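PDB 6TEQ: galactokinase from Bifidobacterium longum subsp. infantis ATCC 15697 = JCM 1222 = DSM 20088, which probably phosphorylates galactose with ATP, as GHMP-family galactokinases do, and is captured here with 2-deoxy-2-fluoro-galactose in its sugar pocket. Local coordinates for residues A175-S178 with E179-A183; D293-M296 with K297-R301; G382-I385 with A386-A390; F313-A316 with F317-D321. All coordinates share one frame; numbering follows the deposited sequence.

Four local contacts follow one another along the chain, none nested in or crossing another, and each closes only a turn or two of helix. Contact 1 comes first, at the C-terminal end of helix 165-183 in the N-terminal GHMP kinase domain, beside the sugar pocket. Contacts 2 and 4 share helix 294-318: residues 293-301 start it with an aspartate cap, and residues 313-321 finish it and turn into helix 322-338, their centres about 29 Å apart. Contact 3, last in sequence, opens helix 382-396 against strand 230-236. Contacts 3 and 4 lie on the opposite side of the chain's centre from contact 1.

Contact 1 of 4, residues A175-S178 with E179-A183; sequences AIKS and ENEMA
Ser178 and the residues one turn on, Met182 and Ala183, meet through Ser178 O, which accepts two backbone N-H groups. Met182 N lies 2.8 Å from Ser178 O, but it sits 38° out of the carbonyl plane. Ala183 N, at 2.9 Å from the same Ser178 O, approaches nearly end-on, with a C=O...N angle of 165°. The second bond, i to i+5, marks a wider pi-type turn at the C-terminal end of helix 165-183. The Ser178 hydroxyl bonds to the carbonyl oxygen of Tyr106.

Lys177 and Glu181 touch through the lysine methylenes and the carboxylate. The extended lysine chain passes obliquely, CE reaching 3.7 Å from Glu181 OE1; Lys177 NZ stays 4.5 Å from that oxygen, so the charges are near but form no salt bridge.

Glu179 is fastened by its backbone, its N donating to Ala175 O at 3.1 Å. In the modelled conformer, one of two, CG anti to the backbone N (chi1 -176°) and an extended chain carry the carboxylate toward Ser142. Both residues bind magnesium in a structure of this protein, although no metal is modelled here. Asn180 OD1 accepts from Thr187 N in the galactose site, and its ND2 adds a weak 3.3 Å bond to Ile176 O. This chemistry is consistent with the turn helping to position Glu179 and, through Asn180, the backbone at Thr187.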
loop_
_atom_site.group_PDB
_atom_site.type_symbol
_atom_site.label_atom_id
_atom_site.label_comp_id
_atom_site.label_asym_id
_atom_site.label_seq_id
_atom_site.Cartn_x
_atom_site.Cartn_y
_atom_site.Cartn_z
ATOM N N ALA A 175 -12.470 3.649 3.117
ATOM C CA ALA A 175 -11.670 3.239 1.942
ATOM C C ALA A 175 -11.450 1.722 1.952
ATOM O O ALA A 175 -11.578 1.040 0.904
ATOM C CB ALA A 175 -10.391 3.987 1.935
ATOM N N ILE A 176 -11.009 1.194 3.091
ATOM C CA ILE A 176 -10.852 -0.260 3.291
ATOM C C ILE A 176 -12.175 -0.964 3.013
ATOM O O ILE A 176 -12.153 -1.973 2.281
ATOM C CB ILE A 176 -10.326 -0.552 4.701
ATOM C CG1 ILE A 176 -8.925 0.062 4.916
ATOM C CG2 ILE A 176 -10.320 -2.048 4.964
ATOM C CD1 ILE A 176 -8.494 0.003 6.370
ATOM N N LYS A 177 -13.277 -0.471 3.556
ATOM C CA LYS A 177 -14.580 -1.153 3.348
ATOM C C LYS A 177 -14.982 -1.132 1.867
ATOM O O LYS A 177 -15.498 -2.146 1.378
ATOM C CB LYS A 177 -15.622 -0.532 4.241
ATOM C CG LYS A 177 -17.002 -1.130 4.044
ATOM C CD LYS A 177 -17.945 -0.671 5.129
ATOM C CE LYS A 177 -19.384 -1.071 4.875
ATOM N NZ LYS A 177 -20.194 -0.843 6.090
ATOM N N SER A 178 -14.735 -0.025 1.175
ATOM C CA SER A 178 -15.017 0.038 -0.252
ATOM C C SER A 178 -14.306 -1.114 -0.979
ATOM O O SER A 178 -14.901 -1.862 -1.771
ATOM C CB SER A 178 -14.608 1.356 -0.857
ATOM O OG SER A 178 -14.860 1.266 -2.220
ATOM N N GLU A 179 -13.020 -1.211 -0.759
ATOM C CA GLU A 179 -12.203 -2.184 -1.492
ATOM C C GLU A 179 -12.716 -3.573 -1.126
ATOM O O GLU A 179 -13.096 -4.304 -2.039
ATOM C CB GLU A 179 -10.723 -1.992 -1.162
ATOM C CG GLU A 179 -9.845 -2.917 -1.971
ATOM C CD GLU A 179 -8.395 -2.498 -2.043
ATOM O OE1 GLU A 179 -8.094 -1.418 -1.521
ATOM O OE2 GLU A 179 -7.596 -3.294 -2.568
ATOM N N ASN A 180 -12.772 -3.895 0.167
ATOM C CA ASN A 180 -13.140 -5.254 0.617
ATOM C C ASN A 180 -14.563 -5.644 0.183
ATOM O O ASN A 180 -14.747 -6.770 -0.355
ATOM C CB ASN A 180 -13.043 -5.403 2.114
ATOM C CG ASN A 180 -11.636 -5.680 2.574
ATOM O OD1 ASN A 180 -11.009 -6.656 2.204
ATOM N ND2 ASN A 180 -11.204 -4.912 3.522
ATOM N N GLU A 181 -15.527 -4.765 0.398
ATOM C CA GLU A 181 -16.953 -5.124 0.353
ATOM C C GLU A 181 -17.566 -4.666 -0.960
ATOM O O GLU A 181 -18.452 -5.384 -1.401
ATOM C CB GLU A 181 -17.723 -4.564 1.539
ATOM C CG GLU A 181 -17.240 -5.045 2.884
ATOM C CD GLU A 181 -18.169 -4.747 4.049
ATOM O OE1 GLU A 181 -19.377 -4.607 3.841
ATOM O OE2 GLU A 181 -17.689 -4.746 5.178
ATOM N N MET A 182 -17.187 -3.503 -1.500
ATOM C CA MET A 182 -17.757 -3.041 -2.796
ATOM C C MET A 182 -16.984 -3.671 -3.971
ATOM O O MET A 182 -17.639 -4.312 -4.871
ATOM C CB MET A 182 -17.797 -1.512 -2.976
ATOM C CG MET A 182 -18.677 -1.072 -4.129
ATOM S SD MET A 182 -20.392 -1.784 -4.170
ATOM C CE MET A 182 -21.068 -0.960 -2.720
ATOM N N ALA A 183 -15.659 -3.538 -3.994
ATOM C CA ALA A 183 -14.829 -4.017 -5.113
ATOM C C ALA A 183 -14.555 -5.527 -4.962
ATOM O O ALA A 183 -14.180 -6.164 -5.976
ATOM C CB ALA A 183 -13.597 -3.197 -5.219
#

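Contact 2 of 4, residues D293-M296 with K297-R301; sequences DETM and KKRVR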
loop_
_atom_site.group_PDB
_atom_site.type_symbol
_atom_site.label_atom_id
_atom_site.label_comp_id
_atom_site.label_asym_id
_atom_site.label_seq_id
_atom_site.Cartn_x
_atom_site.Cartn_y
_atom_site.Cartn_z
ATOM N N ASP A 293 -0.168 -28.743 10.322
ATOM C CA ASP A 293 0.012 -28.523 8.883
ATOM C C ASP A 293 1.368 -27.805 8.637
ATOM O O ASP A 293 1.626 -26.735 9.205
ATOM C CB ASP A 293 -1.174 -27.733 8.348
ATOM C CG ASP A 293 -1.040 -27.550 6.870
ATOM O OD1 ASP A 293 -0.391 -26.565 6.504
ATOM O OD2 ASP A 293 -1.548 -28.479 6.104
ATOM N N GLU A 294 2.167 -28.342 7.727
ATOM C CA GLU A 294 3.567 -27.912 7.482
ATOM C C GLU A 294 3.608 -26.552 6.789
ATOM O O GLU A 294 4.544 -25.790 7.058
ATOM C CB GLU A 294 4.338 -29.009 6.743
ATOM C CG GLU A 294 4.514 -30.283 7.568
ATOM C CD GLU A 294 5.535 -30.304 8.689
ATOM O OE1 GLU A 294 6.244 -29.324 8.882
ATOM O OE2 GLU A 294 5.684 -31.362 9.335
ATOM N N THR A 295 2.641 -26.254 5.931
ATOM C CA THR A 295 2.465 -24.923 5.303
ATOM C C THR A 295 2.045 -23.925 6.369
ATOM O O THR A 295 2.591 -22.785 6.401
ATOM C CB THR A 295 1.526 -25.022 4.116
ATOM O OG1 THR A 295 2.122 -25.920 3.163
ATOM C CG2 THR A 295 1.199 -23.655 3.570
ATOM N N MET A 296 1.100 -24.280 7.240
ATOM C CA MET A 296 0.647 -23.329 8.284
ATOM C C MET A 296 1.813 -22.957 9.215
ATOM O O MET A 296 1.951 -21.756 9.585
ATOM C CB MET A 296 -0.526 -23.920 9.070
ATOM C CG MET A 296 -1.184 -22.919 9.963
ATOM S SD MET A 296 -2.508 -23.576 10.876
ATOM C CE MET A 296 -3.714 -23.767 9.574
ATOM N N LYS A 297 2.733 -23.865 9.486
ATOM C CA LYS A 297 3.896 -23.574 10.367
ATOM C C LYS A 297 4.741 -22.494 9.690
ATOM O O LYS A 297 5.170 -21.561 10.331
ATOM C CB LYS A 297 4.794 -24.809 10.600
ATOM C CG LYS A 297 4.169 -25.957 11.340
ATOM C CD LYS A 297 5.167 -27.134 11.378
ATOM C CE LYS A 297 4.669 -28.471 11.858
ATOM N NZ LYS A 297 4.365 -28.448 13.272
ATOM N N LYS A 298 4.958 -22.657 8.406
ATOM C CA LYS A 298 5.738 -21.721 7.610
ATOM C C LYS A 298 5.083 -20.330 7.668
ATOM O O LYS A 298 5.817 -19.301 7.816
ATOM C CB LYS A 298 5.919 -22.246 6.188
ATOM C CG LYS A 298 6.809 -23.435 5.926
ATOM C CD LYS A 298 6.863 -23.701 4.395
ATOM C CE LYS A 298 7.828 -24.746 3.968
ATOM N NZ LYS A 298 7.525 -25.017 2.539
ATOM N N ARG A 299 3.792 -20.236 7.392
ATOM C CA ARG A 299 3.090 -18.936 7.412
ATOM C C ARG A 299 3.251 -18.259 8.782
ATOM O O ARG A 299 3.545 -17.058 8.811
ATOM C CB ARG A 299 1.617 -19.041 7.077
ATOM C CG ARG A 299 1.266 -19.770 5.794
ATOM C CD ARG A 299 1.983 -19.232 4.580
ATOM N NE ARG A 299 1.499 -19.800 3.353
ATOM C CZ ARG A 299 2.193 -20.510 2.437
ATOM N NH1 ARG A 299 3.504 -20.732 2.554
ATOM N NH2 ARG A 299 1.545 -20.999 1.382
ATOM N N VAL A 300 3.039 -18.963 9.866
ATOM C CA VAL A 300 3.190 -18.428 11.258
ATOM C C VAL A 300 4.622 -17.997 11.531
ATOM O O VAL A 300 4.868 -16.891 12.029
ATOM C CB VAL A 300 2.651 -19.390 12.321
ATOM C CG1 VAL A 300 3.009 -18.965 13.774
ATOM C CG2 VAL A 300 1.151 -19.457 12.153
ATOM N N ARG A 301 5.592 -18.777 11.099
ATOM C CA ARG A 301 7.008 -18.387 11.296
ATOM C C ARG A 301 7.248 -17.046 10.584
ATOM O O ARG A 301 7.917 -16.192 11.130
ATOM C CB ARG A 301 7.933 -19.515 10.866
ATOM C CG ARG A 301 9.403 -19.142 10.945
ATOM C CD ARG A 301 10.267 -20.362 10.902
ATOM N NE ARG A 301 10.140 -20.953 9.618
ATOM C CZ ARG A 301 10.019 -22.225 9.400
ATOM N NH1 ARG A 301 9.987 -23.047 10.453
ATOM N NH2 ARG A 301 9.863 -22.656 8.150
#
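Thr295 CG2 sits over the centre of one face of the Arg299 guanidinium, 3.5 Å from CZ, the two side chains running side by side. Arginine bends at chi2 (-54°), which folds its flat end back along the helix to meet the methyl. The charge itself is met elsewhere, NH1 forming a salt bridge with Glu341 and a hydrogen bond to Asp339 O.

A second side-chain contact sets the Glu294 carboxylate against the Lys297 methylenes, the two chains again lying alongside each other. In the modelled conformer Glu294 OE1 comes 3.5 Å from Lys297 CE, whereas the ammonium turns away to donate to the carbonyl oxygens of Leu291 and Leu288.

These residues form the first turns of helix 294-318, with Asp293 as its N-cap. The cap is a side-chain bond: Asp293 OD1 accepts from Met296 N at 2.8 Å through its anti lone pair, at an N-H...O angle of 157°.

Backbone bonds continue from there. Lys297 N reaches Asp293 O at 3.1 Å, and Arg299 N and Val300 N bond in turn to Thr295 O and Met296 O; the Lys298 N bond to Glu294 O is weak. Val300 and Met296 also pack on helix 247-262, through Ala258 and Glu257 respectively.

Contact 3 of 4, residues G382-I385 with A386-A390; sequences GHEI and AQKIA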
loop_
_atom_site.group_PDB
_atom_site.type_symbol
_atom_site.label_atom_id
_atom_site.label_comp_id
_atom_site.label_asym_id
_atom_site.label_seq_id
_atom_site.Cartn_x
_atom_site.Cartn_y
_atom_site.Cartn_z
ATOM N N GLY A 382 21.006 3.848 -8.016
ATOM C CA GLY A 382 19.695 3.304 -8.390
ATOM C C GLY A 382 19.576 3.043 -9.877
ATOM O O GLY A 382 19.103 1.971 -10.253
ATOM N N HIS A 383 20.034 3.978 -10.718
ATOM C CA HIS A 383 19.870 3.814 -12.192
ATOM C C HIS A 383 20.679 2.622 -12.640
ATOM O O HIS A 383 20.157 1.814 -13.404
ATOM C CB HIS A 383 20.281 5.045 -12.976
ATOM C CG HIS A 383 19.176 6.030 -13.114
ATOM N ND1 HIS A 383 18.586 6.633 -11.997
ATOM C CD2 HIS A 383 18.512 6.462 -14.208
ATOM C CE1 HIS A 383 17.607 7.419 -12.415
ATOM N NE2 HIS A 383 17.550 7.327 -13.773
ATOM N N GLU A 384 21.910 2.506 -12.162
ATOM C CA GLU A 384 22.793 1.394 -12.601
ATOM C C GLU A 384 22.161 0.072 -12.228
ATOM O O GLU A 384 22.163 -0.839 -13.061
ATOM C CB GLU A 384 24.117 1.450 -11.848
ATOM C CG GLU A 384 25.085 0.331 -12.201
ATOM C CD GLU A 384 26.505 0.868 -12.094
ATOM O OE1 GLU A 384 27.065 0.692 -11.009
ATOM O OE2 GLU A 384 26.984 1.589 -13.053
ATOM N N ILE A 385 21.633 -0.036 -11.000
ATOM C CA ILE A 385 21.075 -1.327 -10.532
ATOM C C ILE A 385 19.773 -1.613 -11.282
ATOM O O ILE A 385 19.559 -2.759 -11.687
ATOM C CB ILE A 385 20.913 -1.327 -9.017
ATOM C CG1 ILE A 385 22.289 -1.295 -8.330
ATOM C CG2 ILE A 385 20.095 -2.551 -8.562
ATOM C CD1 ILE A 385 22.230 -1.014 -6.849
ATOM N N ALA A 386 18.937 -0.620 -11.493
ATOM C CA ALA A 386 17.703 -0.779 -12.309
ATOM C C ALA A 386 18.056 -1.279 -13.702
ATOM O O ALA A 386 17.423 -2.185 -14.204
ATOM C CB ALA A 386 16.954 0.513 -12.348
ATOM N N GLN A 387 19.112 -0.754 -14.310
ATOM C CA GLN A 387 19.470 -1.191 -15.667
ATOM C C GLN A 387 20.034 -2.619 -15.652
ATOM O O GLN A 387 19.734 -3.386 -16.576
ATOM C CB GLN A 387 20.464 -0.195 -16.254
ATOM C CG GLN A 387 20.762 -0.499 -17.726
ATOM C CD GLN A 387 19.502 -0.384 -18.546
ATOM O OE1 GLN A 387 18.923 0.728 -18.673
ATOM N NE2 GLN A 387 19.046 -1.525 -19.074
ATOM N N LYS A 388 20.807 -2.969 -14.603
ATOM C CA LYS A 388 21.238 -4.376 -14.432
ATOM C C LYS A 388 20.016 -5.292 -14.326
ATOM O O LYS A 388 20.035 -6.397 -14.902
ATOM C CB LYS A 388 22.179 -4.480 -13.243
ATOM C CG LYS A 388 23.568 -3.957 -13.567
ATOM C CD LYS A 388 24.501 -4.023 -12.410
ATOM C CE LYS A 388 25.914 -3.672 -12.820
ATOM N NZ LYS A 388 26.773 -3.464 -11.639
ATOM N N ILE A 389 18.976 -4.899 -13.568
ATOM C CA ILE A 389 17.777 -5.756 -13.486
ATOM C C ILE A 389 17.128 -5.844 -14.875
ATOM O O ILE A 389 16.796 -6.972 -15.259
ATOM C CB ILE A 389 16.825 -5.196 -12.437
ATOM C CG1 ILE A 389 17.443 -5.287 -11.045
ATOM C CG2 ILE A 389 15.486 -5.854 -12.528
ATOM C CD1 ILE A 389 16.761 -4.420 -10.022
ATOM N N ALA A 390 17.040 -4.743 -15.604
ATOM C CA ALA A 390 16.426 -4.693 -16.964
ATOM C C ALA A 390 17.200 -5.612 -17.906
ATOM O O ALA A 390 16.546 -6.417 -18.635
ATOM C CB ALA A 390 16.329 -3.290 -17.490
HETATM O O HOH W 1 26.308 -1.866 -9.472
#
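Ile385 and Ile389 form the close-packed side of this helical turn. Their side chains cross at a slant, Ile385 CG2 lying 4.1 Å from Ile389 CD1. CG1 of Ile389, anti to its carbonyl carbon (chi1 -66°), also rests 3.4 Å from Ile385 O and carries CD1 back toward the preceding turn. This face of helix 382-396 is buried: Ile385 packs on Leu233 of strand 230-236 and on Ala354, while Ile389 packs on Val235 and on Ala350 and Val353 of helix 345-356. Ala386 joins it, its CB 3.3 Å from Gly382 O and its side chain on Leu233. The buried residues thus pack this helix against both that strand, part of the five-stranded mixed sheet, and helix 345-356.

The solvent-facing side is made by Glu384, which is exposed, and Lys388, which is partly so. Both chains point the same way and run alongside, with Glu384 CG 4.1 Å from Lys388 CE. A water bridges their ends from one side, donating to Glu384 OE1 at 3.1 Å and accepting from Lys388 NZ at 2.7 Å. Lys388 NZ has a second partner, Asn357 OD1. Regular i to i+4 bonds span both sides, such as Ile389 N to Ile385 O at 2.9 Å.

With Glu384 OE1 and Lys388 NZ 4.2 Å apart, the ends are linked by a water-mediated bridge, not a direct salt bridge, and the nearby opposite charges probably still attract.

Contact 4 of 4, residues F313-A316 with F317-D321; sequences FVRA and FAQGD
Phe313 and Phe317 stand one turn apart at the end of helix 294-318, which closes in a Schellman motif at Gly320. Their rings are nearly parallel, with planes at 13°, but slid so far that they barely overlap: the centroids are 5.9 Å apart. Both have CG anti to the backbone N (chi1 -174° in Phe313), which points the two rings the same way. Phe313 CE2 lies 4.1 Å from Phe317 CB, and Phe313 CZ is as close to Phe317 CD1. Beyond the pair, Phe313 meets the ring of Phe329, and Phe317 meets Phe223 and, edge-to-face, Tyr228.

On the exposed side the Gln319 amide lies alongside the aliphatic part of Arg315, with Gln319 NE2 3.7 Å from Arg315 CG and the amide and guanidinium planes 24° apart.

Backbone bonds make the turn. Phe317 N donates to Phe313 O at 2.9 Å and Gln319 N to Arg315 O at 3.0 Å. Gly320, with a positive phi, leaves the helix, and its N bonds to Phe317 O at 3.0 Å. The chain then bends into helix 322-338, which Asp321 caps through OD1 on Ala324 N. The closing bond of the motif runs from Asp321 N to Ala316 O, 2.9 Å long.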
loop_
_atom_site.group_PDB
_atom_site.type_symbol
_atom_site.label_atom_id
_atom_site.label_comp_id
_atom_site.label_asym_id
_atom_site.label_seq_id
_atom_site.Cartn_x
_atom_site.Cartn_y
_atom_site.Cartn_z
ATOM N N PHE A 313 14.289 -3.162 12.480
ATOM C CA PHE A 313 14.588 -2.200 11.448
ATOM C C PHE A 313 14.526 -0.791 12.029
ATOM O O PHE A 313 15.328 0.046 11.648
ATOM C CB PHE A 313 13.640 -2.407 10.258
ATOM C CG PHE A 313 14.003 -1.525 9.110
ATOM C CD1 PHE A 313 14.805 -1.964 8.078
ATOM C CD2 PHE A 313 13.514 -0.248 9.051
ATOM C CE1 PHE A 313 15.107 -1.153 6.996
ATOM C CE2 PHE A 313 13.863 0.577 7.999
ATOM C CZ PHE A 313 14.667 0.134 6.981
ATOM N N VAL A 314 13.440 -0.475 12.763
ATOM C CA VAL A 314 13.279 0.862 13.350
ATOM C C VAL A 314 14.547 1.164 14.171
ATOM O O VAL A 314 15.059 2.281 14.101
ATOM C CB VAL A 314 11.969 0.873 14.165
ATOM C CG1 VAL A 314 11.893 2.022 15.098
ATOM C CG2 VAL A 314 10.763 0.850 13.198
ATOM N N ARG A 315 15.057 0.207 14.898
ATOM C CA ARG A 315 16.256 0.423 15.728
ATOM C C ARG A 315 17.491 0.594 14.815
ATOM O O ARG A 315 18.247 1.585 14.990
ATOM C CB ARG A 315 16.461 -0.755 16.663
ATOM C CG ARG A 315 17.763 -0.638 17.437
ATOM C CD ARG A 315 17.996 -1.868 18.234
ATOM N NE ARG A 315 17.114 -1.903 19.376
ATOM C CZ ARG A 315 17.120 -2.877 20.278
ATOM N NH1 ARG A 315 17.985 -3.899 20.185
ATOM N NH2 ARG A 315 16.267 -2.782 21.279
ATOM N N ALA A 316 17.640 -0.264 13.811
ATOM C CA ALA A 316 18.837 -0.229 12.932
ATOM C C ALA A 316 18.902 1.101 12.213
ATOM O O ALA A 316 19.942 1.730 12.124
ATOM C CB ALA A 316 18.868 -1.366 11.951
ATOM N N PHE A 317 17.774 1.520 11.630
ATOM C CA PHE A 317 17.809 2.758 10.845
ATOM C C PHE A 317 18.081 3.952 11.753
ATOM O O PHE A 317 18.825 4.864 11.366
ATOM C CB PHE A 317 16.538 2.913 10.000
ATOM C CG PHE A 317 16.757 3.748 8.787
ATOM C CD1 PHE A 317 17.303 3.184 7.646
ATOM C CD2 PHE A 317 16.495 5.107 8.814
ATOM C CE1 PHE A 317 17.553 3.980 6.535
ATOM C CE2 PHE A 317 16.784 5.907 7.736
ATOM C CZ PHE A 317 17.342 5.345 6.610
ATOM N N ALA A 318 17.450 4.030 12.934
ATOM C CA ALA A 318 17.704 5.131 13.895
ATOM C C ALA A 318 19.169 5.142 14.321
ATOM O O ALA A 318 19.707 6.215 14.581
ATOM C CB ALA A 318 16.782 4.943 15.078
ATOM N N GLN A 319 19.829 4.001 14.331
ATOM C CA GLN A 319 21.254 3.895 14.693
ATOM C C GLN A 319 22.163 4.171 13.498
ATOM O O GLN A 319 23.387 4.195 13.685
ATOM C CB GLN A 319 21.570 2.552 15.276
ATOM C CG GLN A 319 21.039 2.345 16.646
ATOM C CD GLN A 319 21.365 0.993 17.214
ATOM O OE1 GLN A 319 21.794 0.093 16.498
ATOM N NE2 GLN A 319 20.991 0.826 18.460
ATOM N N GLY A 320 21.586 4.367 12.317
ATOM C CA GLY A 320 22.406 4.610 11.126
ATOM C C GLY A 320 23.152 3.353 10.695
ATOM O O GLY A 320 24.189 3.472 9.958
ATOM N N ASP A 321 22.646 2.203 11.125
ATOM C CA ASP A 321 23.244 0.886 10.835
ATOM C C ASP A 321 22.601 0.355 9.559
ATOM O O ASP A 321 21.702 -0.436 9.605
ATOM C CB ASP A 321 23.141 -0.039 12.051
ATOM C CG ASP A 321 23.995 -1.280 11.887
ATOM O OD1 ASP A 321 24.451 -1.570 10.706
ATOM O OD2 ASP A 321 24.158 -1.985 12.927
#